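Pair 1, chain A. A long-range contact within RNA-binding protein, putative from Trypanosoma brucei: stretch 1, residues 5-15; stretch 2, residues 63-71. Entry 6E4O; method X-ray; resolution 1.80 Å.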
# COMPACT_ATOMS: atom_id res chain seq x y z
N ARG A 5 1.46 -4.78 8.67
CA ARG A 5 0.22 -4.57 7.92
C ARG A 5 -0.03 -3.08 7.72
O ARG A 5 0.13 -2.28 8.64
CB ARG A 5 -0.93 -5.23 8.71
CG ARG A 5 -2.30 -5.32 8.03
CD ARG A 5 -3.32 -5.98 9.00
NE ARG A 5 -2.82 -7.26 9.50
CZ ARG A 5 -3.14 -7.81 10.67
NH1 ARG A 5 -3.97 -7.21 11.51
NH2 ARG A 5 -2.63 -8.99 11.00
N VAL A 6 -0.40 -2.70 6.50
CA VAL A 6 -0.67 -1.30 6.20
C VAL A 6 -2.04 -1.17 5.54
O VAL A 6 -2.35 -1.90 4.60
CB VAL A 6 0.41 -0.70 5.26
CG1 VAL A 6 0.02 0.71 4.80
CG2 VAL A 6 1.78 -0.69 5.95
N GLN A 7 -2.86 -0.23 6.02
CA GLN A 7 -4.16 0.03 5.40
C GLN A 7 -4.03 1.18 4.42
O GLN A 7 -3.57 2.25 4.78
CB GLN A 7 -5.20 0.37 6.46
CG GLN A 7 -5.35 -0.73 7.51
CD GLN A 7 -6.15 -0.28 8.71
OE1 GLN A 7 -6.93 0.66 8.63
NE2 GLN A 7 -5.96 -0.97 9.85
N VAL A 8 -4.44 0.93 3.19
CA VAL A 8 -4.30 1.91 2.11
C VAL A 8 -5.67 2.46 1.72
O VAL A 8 -6.62 1.69 1.57
CB VAL A 8 -3.65 1.26 0.88
CG1 VAL A 8 -3.43 2.31 -0.24
CG2 VAL A 8 -2.33 0.62 1.28
N SER A 9 -5.77 3.78 1.57
CA SER A 9 -6.99 4.41 1.08
C SER A 9 -6.62 5.39 -0.03
O SER A 9 -5.45 5.73 -0.19
CB SER A 9 -7.73 5.14 2.19
OG SER A 9 -7.99 4.25 3.28
N GLY A 10 -7.61 5.82 -0.80
CA GLY A 10 -7.41 6.81 -1.85
C GLY A 10 -7.07 6.27 -3.22
O GLY A 10 -6.77 7.05 -4.13
N LEU A 11 -7.13 4.95 -3.40
CA LEU A 11 -6.81 4.37 -4.70
C LEU A 11 -7.72 4.91 -5.80
O LEU A 11 -8.90 5.17 -5.57
CB LEU A 11 -6.93 2.85 -4.67
CG LEU A 11 -6.01 2.04 -3.75
CD1 LEU A 11 -6.54 0.62 -3.67
CD2 LEU A 11 -4.58 2.07 -4.25
N SER A 12 -7.20 5.04 -7.01
CA SER A 12 -8.04 5.36 -8.15
C SER A 12 -8.98 4.20 -8.47
O SER A 12 -8.69 3.04 -8.12
CB SER A 12 -7.20 5.74 -9.38
OG SER A 12 -6.94 4.61 -10.19
N ASP A 13 -10.10 4.51 -9.11
CA ASP A 13 -11.07 3.50 -9.50
C ASP A 13 -10.45 2.38 -10.32
O ASP A 13 -10.93 1.25 -10.32
CB ASP A 13 -12.20 4.13 -10.33
CG ASP A 13 -13.09 5.03 -9.51
OD1 ASP A 13 -13.05 4.95 -8.28
OD2 ASP A 13 -13.86 5.82 -10.11
N GLU A 14 -9.39 2.71 -11.05
CA GLU A 14 -8.80 1.78 -12.01
C GLU A 14 -7.67 0.96 -11.41
O GLU A 14 -7.15 0.06 -12.06
CB GLU A 14 -8.27 2.55 -13.22
CG GLU A 14 -9.34 3.21 -14.08
CD GLU A 14 -9.87 4.49 -13.47
OE1 GLU A 14 -11.01 4.89 -13.81
OE2 GLU A 14 -9.15 5.11 -12.65
N THR A 15 -7.28 1.27 -10.18
CA THR A 15 -6.08 0.63 -9.63
C THR A 15 -6.38 -0.75 -9.07
O THR A 15 -7.29 -0.91 -8.26
CB THR A 15 -5.39 1.51 -8.58
OG1 THR A 15 -4.96 2.72 -9.21
CG2 THR A 15 -4.18 0.78 -7.99
N LEU A 63 -0.45 7.43 -7.11
CA LEU A 63 -0.44 6.21 -7.90
C LEU A 63 -1.58 6.27 -8.91
O LEU A 63 -2.75 6.43 -8.54
CB LEU A 63 -0.59 4.97 -7.01
CG LEU A 63 -0.70 3.62 -7.74
CD1 LEU A 63 0.47 3.37 -8.67
CD2 LEU A 63 -0.83 2.48 -6.72
N GLU A 64 -1.24 6.18 -10.19
CA GLU A 64 -2.24 6.28 -11.24
C GLU A 64 -3.14 7.49 -11.03
O GLU A 64 -4.37 7.41 -11.16
CB GLU A 64 -3.07 5.00 -11.32
CG GLU A 64 -2.22 3.77 -11.61
CD GLU A 64 -3.03 2.60 -12.17
OE1 GLU A 64 -4.02 2.18 -11.53
OE2 GLU A 64 -2.67 2.10 -13.25
N GLY A 65 -2.51 8.61 -10.67
CA GLY A 65 -3.17 9.90 -10.60
C GLY A 65 -3.92 10.17 -9.31
O GLY A 65 -4.55 11.21 -9.18
N ALA A 66 -3.85 9.23 -8.36
CA ALA A 66 -4.55 9.36 -7.09
C ALA A 66 -3.58 9.36 -5.92
O ALA A 66 -2.66 8.54 -5.87
CB ALA A 66 -5.57 8.23 -6.93
N THR A 67 -3.80 10.26 -4.96
CA THR A 67 -2.96 10.35 -3.77
C THR A 67 -3.39 9.33 -2.73
O THR A 67 -4.56 9.28 -2.35
CB THR A 67 -3.06 11.73 -3.13
OG1 THR A 67 -2.62 12.71 -4.07
CG2 THR A 67 -2.19 11.80 -1.88
N LEU A 68 -2.44 8.53 -2.26
CA LEU A 68 -2.76 7.46 -1.31
C LEU A 68 -2.55 7.91 0.12
O LEU A 68 -1.64 8.67 0.42
CB LEU A 68 -1.88 6.23 -1.57
CG LEU A 68 -1.85 5.67 -2.99
CD1 LEU A 68 -0.96 4.45 -3.01
CD2 LEU A 68 -3.24 5.33 -3.48
N PHE A 69 -3.41 7.40 1.01
CA PHE A 69 -3.27 7.62 2.44
C PHE A 69 -2.94 6.26 3.06
O PHE A 69 -3.63 5.28 2.79
CB PHE A 69 -4.56 8.18 3.02
CG PHE A 69 -4.54 8.36 4.51
CD1 PHE A 69 -4.28 9.60 5.08
CD2 PHE A 69 -4.78 7.28 5.35
CE1 PHE A 69 -4.25 9.77 6.45
CE2 PHE A 69 -4.76 7.45 6.74
CZ PHE A 69 -4.50 8.69 7.28
N LEU A 70 -1.88 6.21 3.87
CA LEU A 70 -1.43 4.96 4.49
C LEU A 70 -1.52 5.05 6.00
O LEU A 70 -1.18 6.07 6.58
CB LEU A 70 0.04 4.71 4.14
CG LEU A 70 0.39 4.75 2.66
CD1 LEU A 70 1.86 4.44 2.49
CD2 LEU A 70 -0.47 3.77 1.91
N ARG A 71 -1.95 3.96 6.63
CA ARG A 71 -2.04 3.94 8.09
C ARG A 71 -1.73 2.55 8.66
O ARG A 71 -1.33 2.44 9.83
CB ARG A 71 -3.42 4.44 8.54
CG ARG A 71 -4.21 3.52 9.45
CD ARG A 71 -5.70 3.80 9.39
NE ARG A 71 -6.07 5.20 9.63
CZ ARG A 71 -7.21 5.74 9.20
NH1 ARG A 71 -8.06 5.00 8.50
NH2 ARG A 71 -7.49 7.01 9.45
O HOH W 1 -7.60 2.62 6.97
O HOH W 2 -4.29 4.52 -7.26
O HOH W 3 -6.18 6.17 -12.78

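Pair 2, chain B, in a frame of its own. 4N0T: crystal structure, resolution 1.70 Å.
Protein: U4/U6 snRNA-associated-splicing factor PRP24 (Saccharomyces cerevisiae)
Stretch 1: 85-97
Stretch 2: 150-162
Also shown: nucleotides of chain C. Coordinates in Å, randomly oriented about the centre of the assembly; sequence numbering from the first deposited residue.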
# COMPACT_ATOMS: atom_id res chain seq x y z
N CYS B 85 -8.27 -5.22 20.29
CA CYS B 85 -9.27 -5.55 19.28
C CYS B 85 -8.85 -5.17 17.87
O CYS B 85 -9.70 -5.00 17.00
CB CYS B 85 -10.57 -4.82 19.58
SG CYS B 85 -11.44 -5.44 21.05
N THR B 86 -7.54 -5.03 17.63
CA THR B 86 -7.08 -4.59 16.32
C THR B 86 -6.16 -5.63 15.68
O THR B 86 -5.22 -6.12 16.32
CB THR B 86 -6.36 -3.23 16.43
OG1 THR B 86 -7.25 -2.26 17.00
CG2 THR B 86 -5.90 -2.75 15.05
N LEU B 87 -6.44 -5.96 14.42
CA LEU B 87 -5.59 -6.85 13.65
C LEU B 87 -4.77 -6.04 12.65
O LEU B 87 -5.21 -4.98 12.18
CB LEU B 87 -6.46 -7.79 12.84
CG LEU B 87 -7.46 -8.57 13.67
CD1 LEU B 87 -8.54 -9.13 12.77
CD2 LEU B 87 -6.73 -9.66 14.40
N TRP B 88 -3.60 -6.56 12.32
CA TRP B 88 -2.87 -6.06 11.17
C TRP B 88 -2.75 -7.22 10.19
O TRP B 88 -2.37 -8.34 10.58
CB TRP B 88 -1.50 -5.52 11.58
CG TRP B 88 -0.63 -5.05 10.44
CD1 TRP B 88 -0.63 -3.82 9.86
CD2 TRP B 88 0.44 -5.79 9.83
NE1 TRP B 88 0.36 -3.75 8.89
CE2 TRP B 88 1.02 -4.95 8.84
CE3 TRP B 88 0.95 -7.08 9.99
CZ2 TRP B 88 2.09 -5.37 8.04
CZ3 TRP B 88 2.01 -7.49 9.20
CH2 TRP B 88 2.57 -6.63 8.23
N MET B 89 -3.09 -6.95 8.94
CA MET B 89 -3.12 -7.97 7.90
C MET B 89 -2.26 -7.56 6.71
O MET B 89 -2.28 -6.39 6.30
CB MET B 89 -4.57 -8.21 7.48
CG MET B 89 -4.80 -9.33 6.50
SD MET B 89 -6.58 -9.44 6.14
CE MET B 89 -7.17 -10.23 7.63
N THR B 90 -1.49 -8.49 6.16
CA THR B 90 -0.80 -8.20 4.93
C THR B 90 -0.74 -9.40 3.99
O THR B 90 -1.13 -10.52 4.37
CB THR B 90 0.63 -7.62 5.17
OG1 THR B 90 1.08 -7.01 3.95
CG2 THR B 90 1.62 -8.72 5.58
N ASN B 91 -0.30 -9.14 2.77
CA ASN B 91 -0.17 -10.16 1.73
C ASN B 91 -1.50 -10.82 1.35
O ASN B 91 -1.54 -12.00 0.99
CB ASN B 91 0.85 -11.24 2.11
CG ASN B 91 1.43 -11.93 0.88
OD1 ASN B 91 1.67 -11.29 -0.15
ND2 ASN B 91 1.63 -13.25 0.97
N PHE B 92 -2.59 -10.06 1.44
CA PHE B 92 -3.80 -10.42 0.70
C PHE B 92 -3.53 -10.14 -0.78
O PHE B 92 -2.58 -9.44 -1.12
CB PHE B 92 -5.04 -9.68 1.24
CG PHE B 92 -4.81 -8.22 1.58
CD1 PHE B 92 -4.89 -7.24 0.60
CD2 PHE B 92 -4.56 -7.84 2.90
CE1 PHE B 92 -4.72 -5.88 0.94
CE2 PHE B 92 -4.38 -6.49 3.24
CZ PHE B 92 -4.46 -5.52 2.26
N PRO B 93 -4.35 -10.72 -1.68
CA PRO B 93 -4.10 -10.48 -3.11
C PRO B 93 -4.14 -8.99 -3.48
O PRO B 93 -4.86 -8.22 -2.84
CB PRO B 93 -5.26 -11.24 -3.79
CG PRO B 93 -5.56 -12.34 -2.85
CD PRO B 93 -5.41 -11.72 -1.47
N PRO B 94 -3.36 -8.59 -4.50
CA PRO B 94 -3.19 -7.19 -4.92
C PRO B 94 -4.48 -6.46 -5.28
O PRO B 94 -4.52 -5.22 -5.24
CB PRO B 94 -2.32 -7.32 -6.18
CG PRO B 94 -1.54 -8.56 -5.97
CD PRO B 94 -2.42 -9.49 -5.19
N SER B 95 -5.51 -7.21 -5.64
CA SER B 95 -6.78 -6.63 -6.06
C SER B 95 -7.85 -6.78 -4.99
O SER B 95 -9.02 -6.44 -5.22
CB SER B 95 -7.24 -7.29 -7.36
OG SER B 95 -7.40 -8.69 -7.16
N TYR B 96 -7.47 -7.29 -3.81
CA TYR B 96 -8.41 -7.33 -2.69
C TYR B 96 -8.83 -5.93 -2.30
O TYR B 96 -8.01 -4.99 -2.30
CB TYR B 96 -7.79 -8.04 -1.48
CG TYR B 96 -8.48 -9.32 -1.07
CD1 TYR B 96 -8.90 -10.25 -2.02
CD2 TYR B 96 -8.71 -9.60 0.28
CE1 TYR B 96 -9.53 -11.42 -1.63
CE2 TYR B 96 -9.33 -10.78 0.67
CZ TYR B 96 -9.74 -11.68 -0.29
OH TYR B 96 -10.36 -12.85 0.08
N THR B 97 -10.11 -5.78 -1.98
CA THR B 97 -10.66 -4.51 -1.54
C THR B 97 -11.08 -4.60 -0.07
O THR B 97 -11.05 -5.68 0.55
CB THR B 97 -11.92 -4.15 -2.34
OG1 THR B 97 -12.91 -5.16 -2.11
CG2 THR B 97 -11.61 -4.08 -3.82
N LYS B 150 -4.41 -19.38 2.46
CA LYS B 150 -4.00 -19.16 1.08
C LYS B 150 -5.16 -18.63 0.23
O LYS B 150 -6.23 -19.24 0.15
CB LYS B 150 -3.41 -20.44 0.48
CG LYS B 150 -2.06 -20.81 1.07
CD LYS B 150 -1.57 -22.15 0.54
CE LYS B 150 -0.06 -22.27 0.60
NZ LYS B 150 0.46 -22.12 1.99
N ILE B 151 -4.94 -17.47 -0.38
CA ILE B 151 -5.95 -16.83 -1.21
C ILE B 151 -5.30 -16.45 -2.54
O ILE B 151 -4.37 -15.64 -2.57
CB ILE B 151 -6.50 -15.55 -0.53
CG1 ILE B 151 -6.88 -15.82 0.92
CG2 ILE B 151 -7.67 -14.97 -1.34
CD1 ILE B 151 -7.45 -14.61 1.66
N GLU B 152 -5.78 -17.04 -3.63
CA GLU B 152 -5.23 -16.77 -4.96
C GLU B 152 -3.71 -16.95 -5.04
O GLU B 152 -3.04 -16.24 -5.79
CB GLU B 152 -5.59 -15.36 -5.43
CG GLU B 152 -7.08 -15.04 -5.45
CD GLU B 152 -7.35 -13.61 -5.87
OE1 GLU B 152 -6.45 -13.00 -6.49
OE2 GLU B 152 -8.45 -13.09 -5.58
N GLY B 153 -3.18 -17.88 -4.26
CA GLY B 153 -1.75 -18.15 -4.28
C GLY B 153 -0.97 -17.34 -3.25
O GLY B 153 0.24 -17.56 -3.08
N TYR B 154 -1.64 -16.41 -2.58
CA TYR B 154 -0.98 -15.58 -1.56
C TYR B 154 -1.23 -16.12 -0.16
O TYR B 154 -2.37 -16.35 0.24
CB TYR B 154 -1.46 -14.12 -1.67
CG TYR B 154 -1.10 -13.44 -2.97
CD1 TYR B 154 -1.92 -13.55 -4.09
CD2 TYR B 154 0.05 -12.67 -3.08
CE1 TYR B 154 -1.58 -12.93 -5.29
CE2 TYR B 154 0.39 -12.04 -4.26
CZ TYR B 154 -0.43 -12.18 -5.37
OH TYR B 154 -0.09 -11.55 -6.54
N THR B 155 -0.16 -16.33 0.60
CA THR B 155 -0.30 -16.74 2.00
C THR B 155 -0.59 -15.51 2.85
O THR B 155 0.27 -14.65 3.06
CB THR B 155 0.96 -17.44 2.52
OG1 THR B 155 1.21 -18.62 1.74
CG2 THR B 155 0.80 -17.84 3.97
N LEU B 156 -1.82 -15.43 3.35
CA LEU B 156 -2.23 -14.29 4.17
C LEU B 156 -1.46 -14.20 5.49
O LEU B 156 -1.16 -15.21 6.15
CB LEU B 156 -3.74 -14.36 4.43
CG LEU B 156 -4.35 -13.10 5.05
CD1 LEU B 156 -4.36 -12.01 4.01
CD2 LEU B 156 -5.79 -13.38 5.52
N VAL B 157 -1.13 -12.97 5.90
CA VAL B 157 -0.56 -12.74 7.22
C VAL B 157 -1.59 -11.99 8.05
O VAL B 157 -2.07 -10.94 7.63
CB VAL B 157 0.71 -11.86 7.13
CG1 VAL B 157 1.19 -11.49 8.52
CG2 VAL B 157 1.80 -12.59 6.35
N THR B 158 -1.96 -12.56 9.20
CA THR B 158 -2.91 -11.88 10.12
C THR B 158 -2.32 -11.90 11.52
O THR B 158 -1.99 -12.97 12.05
CB THR B 158 -4.30 -12.57 10.11
OG1 THR B 158 -4.82 -12.56 8.78
CG2 THR B 158 -5.29 -11.81 11.02
N LYS B 159 -2.17 -10.72 12.13
CA LYS B 159 -1.51 -10.58 13.42
C LYS B 159 -2.33 -9.69 14.34
O LYS B 159 -3.05 -8.80 13.88
CB LYS B 159 -0.12 -9.94 13.25
CG LYS B 159 0.90 -10.78 12.47
CD LYS B 159 2.21 -9.99 12.26
CE LYS B 159 3.29 -10.83 11.59
NZ LYS B 159 3.92 -11.76 12.56
N VAL B 160 -2.23 -9.93 15.64
CA VAL B 160 -2.68 -8.96 16.61
C VAL B 160 -1.78 -7.73 16.43
O VAL B 160 -0.55 -7.85 16.47
CB VAL B 160 -2.60 -9.51 18.04
CG1 VAL B 160 -2.92 -8.43 19.05
CG2 VAL B 160 -3.58 -10.68 18.20
N SER B 161 -2.38 -6.57 16.19
CA SER B 161 -1.62 -5.36 15.85
C SER B 161 -0.71 -4.85 16.97
O SER B 161 -1.16 -4.59 18.10
CB SER B 161 -2.58 -4.25 15.39
OG SER B 161 -1.86 -3.05 15.15
N ASN B 162 0.57 -4.72 16.66
CA ASN B 162 1.53 -3.99 17.49
C ASN B 162 2.71 -3.63 16.61
O ASN B 162 3.55 -4.47 16.33
CB ASN B 162 2.02 -4.81 18.69
CG ASN B 162 3.00 -4.02 19.57
OD1 ASN B 162 3.37 -2.87 19.26
ND2 ASN B 162 3.40 -4.62 20.69
P A C 20 6.23 -2.92 6.59
OP1 A C 20 6.41 -2.36 5.22
OP2 A C 20 7.44 -3.20 7.41
O5' A C 20 5.29 -1.96 7.44
C5' A C 20 4.10 -1.40 6.89
C4' A C 20 3.27 -0.75 7.96
O4' A C 20 2.64 -1.80 8.75
C3' A C 20 4.04 0.13 8.95
O3' A C 20 3.22 1.21 9.38
C2' A C 20 4.27 -0.82 10.13
O2' A C 20 4.46 -0.17 11.37
C1' A C 20 2.98 -1.64 10.11
N9 A C 20 3.14 -2.97 10.71
C8 A C 20 4.01 -3.96 10.33
N7 A C 20 3.94 -5.02 11.10
C5 A C 20 2.96 -4.71 12.03
C6 A C 20 2.42 -5.42 13.12
N6 A C 20 2.82 -6.65 13.45
N1 A C 20 1.45 -4.81 13.84
C2 A C 20 1.07 -3.57 13.51
N3 A C 20 1.52 -2.81 12.51
C4 A C 20 2.46 -3.45 11.80
P A C 18 7.10 -5.70 -2.54
OP1 A C 18 7.09 -4.25 -2.89
OP2 A C 18 8.27 -6.29 -1.86
O5' A C 18 5.86 -6.06 -1.59
C5' A C 18 4.54 -5.61 -1.89
C4' A C 18 3.52 -6.28 -1.00
O4' A C 18 3.62 -7.72 -1.12
C3' A C 18 3.65 -6.02 0.49
O3' A C 18 3.09 -4.79 0.88
C2' A C 18 2.95 -7.23 1.10
O2' A C 18 1.55 -7.12 0.97
C1' A C 18 3.41 -8.33 0.14
N9 A C 18 4.67 -8.97 0.56
C8 A C 18 5.89 -8.92 -0.08
N7 A C 18 6.81 -9.62 0.53
C5 A C 18 6.16 -10.17 1.62
C6 A C 18 6.61 -11.00 2.65
N6 A C 18 7.87 -11.47 2.73
N1 A C 18 5.73 -11.37 3.60
C2 A C 18 4.47 -10.92 3.52
N3 A C 18 3.94 -10.12 2.59
C4 A C 18 4.85 -9.77 1.66
P U C 17 9.69 -10.83 -6.37
OP1 U C 17 8.39 -11.33 -6.91
OP2 U C 17 10.90 -10.84 -7.22
O5' U C 17 9.43 -9.32 -5.92
C5' U C 17 8.72 -8.99 -4.73
C4' U C 17 7.28 -8.63 -5.01
O4' U C 17 6.51 -9.85 -5.17
C3' U C 17 6.56 -7.87 -3.90
O3' U C 17 6.79 -6.48 -3.91
C2' U C 17 5.10 -8.26 -4.12
O2' U C 17 4.52 -7.50 -5.17
C1' U C 17 5.24 -9.71 -4.56
N1 U C 17 5.18 -10.60 -3.37
C2 U C 17 3.94 -10.75 -2.75
O2 U C 17 2.93 -10.20 -3.15
N3 U C 17 3.92 -11.56 -1.64
C4 U C 17 5.01 -12.23 -1.11
O4 U C 17 4.86 -12.92 -0.10
C5 U C 17 6.25 -12.04 -1.81
C6 U C 17 6.30 -11.25 -2.89
O HOH W 4 -3.67 -13.91 1.03
O HOH W 5 2.44 -15.75 -0.42

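Pair 1 and pair 2 share an antiparallel strand pairing that runs into a loop on one side and is preceded by a tight turn on the other; the N, CA and C atoms of 14 central residues superpose with an RMSD of 0.9 Å. The register is the same. V8(A) faces L70(A) and M89(B) faces T158(B) as non-hydrogen-bonded pairs, with CA-CA distances of 4.8 and 4.5 Å. S9(A) and F69(A) form a hydrogen-bonded pair, S9(A) N to F69(A) O and F69(A) N to S9(A) O both measuring 2.9 Å; the matching T90(B) and V157(B) repeat it, with T90(B) N to V157(B) O and V157(B) N to T90(B) O also at 2.9 Å. A type I' turn precedes the second strand segment in each, L63(A) to A66(A) and I151(B) to Y154(B), with the glycines G65(A) and G153(B) matched and both at positive phi.

On the face carrying V8(A) and L70(A), packing is aliphatic: V8(A) CG2 lies 3.7 Å from L70(A) CD2. M89(B) takes the place of V8(A), its side-chain centre only 0.6 Å away, but meets a threonine, M89(B) CE lying 3.5 Å from T158(B) OG1, a buried hydroxyl without a partner in the model. The leucines L68(A) and L156(B) also coincide. L68(A) packs on V8(A) (V8(A) CG1 to L68(A) CD1, 4.3 Å) and L11(A) (L11(A) CD2 to L68(A) CD2, 3.6 Å); L156(B) CD1 likewise lies 3.7 Å from both M89(B) CG and F92(B) CB, at the edge of the F92(B) ring.

The sharpest difference is at G10(A) and N91(B), whose CA atoms fall 0.6 Å apart. An ideal CB on G10(A) would lie 2.5 Å from T67(A) O, a clash. N91(B), at phi/psi 62/31 rather than 90/7, accommodates a side chain directed toward the other stretch: N91(B) ND2 donates to T155(B) O at 2.9 Å, while N91(B) OD1 accepts from N3 of U17 of chain C at 2.7 Å.

Beyond this point, small residues give way to rings. S12(A) CB lies 3.9 Å from A66(A) CB; at the matching positions, P93(B) CA sits over the face of the Y154(B) ring, 4.2 Å from its centroid and 22° off the normal.

Q7(A) OE1 lies 3.5 Å from R71(A) CD, and water 1 also bridges the two side chains, donating to Q7(A) OE1 at 2.7 Å and accepting from R71(A) NH1 at 2.9 Å. W88(B) and K159(B) pack ring against chain, W88(B) CE3 to K159(B) CD at 3.9 Å, with K159(B) CD at the ring edge and the adenosine nucleotide 20 of chain C over one face.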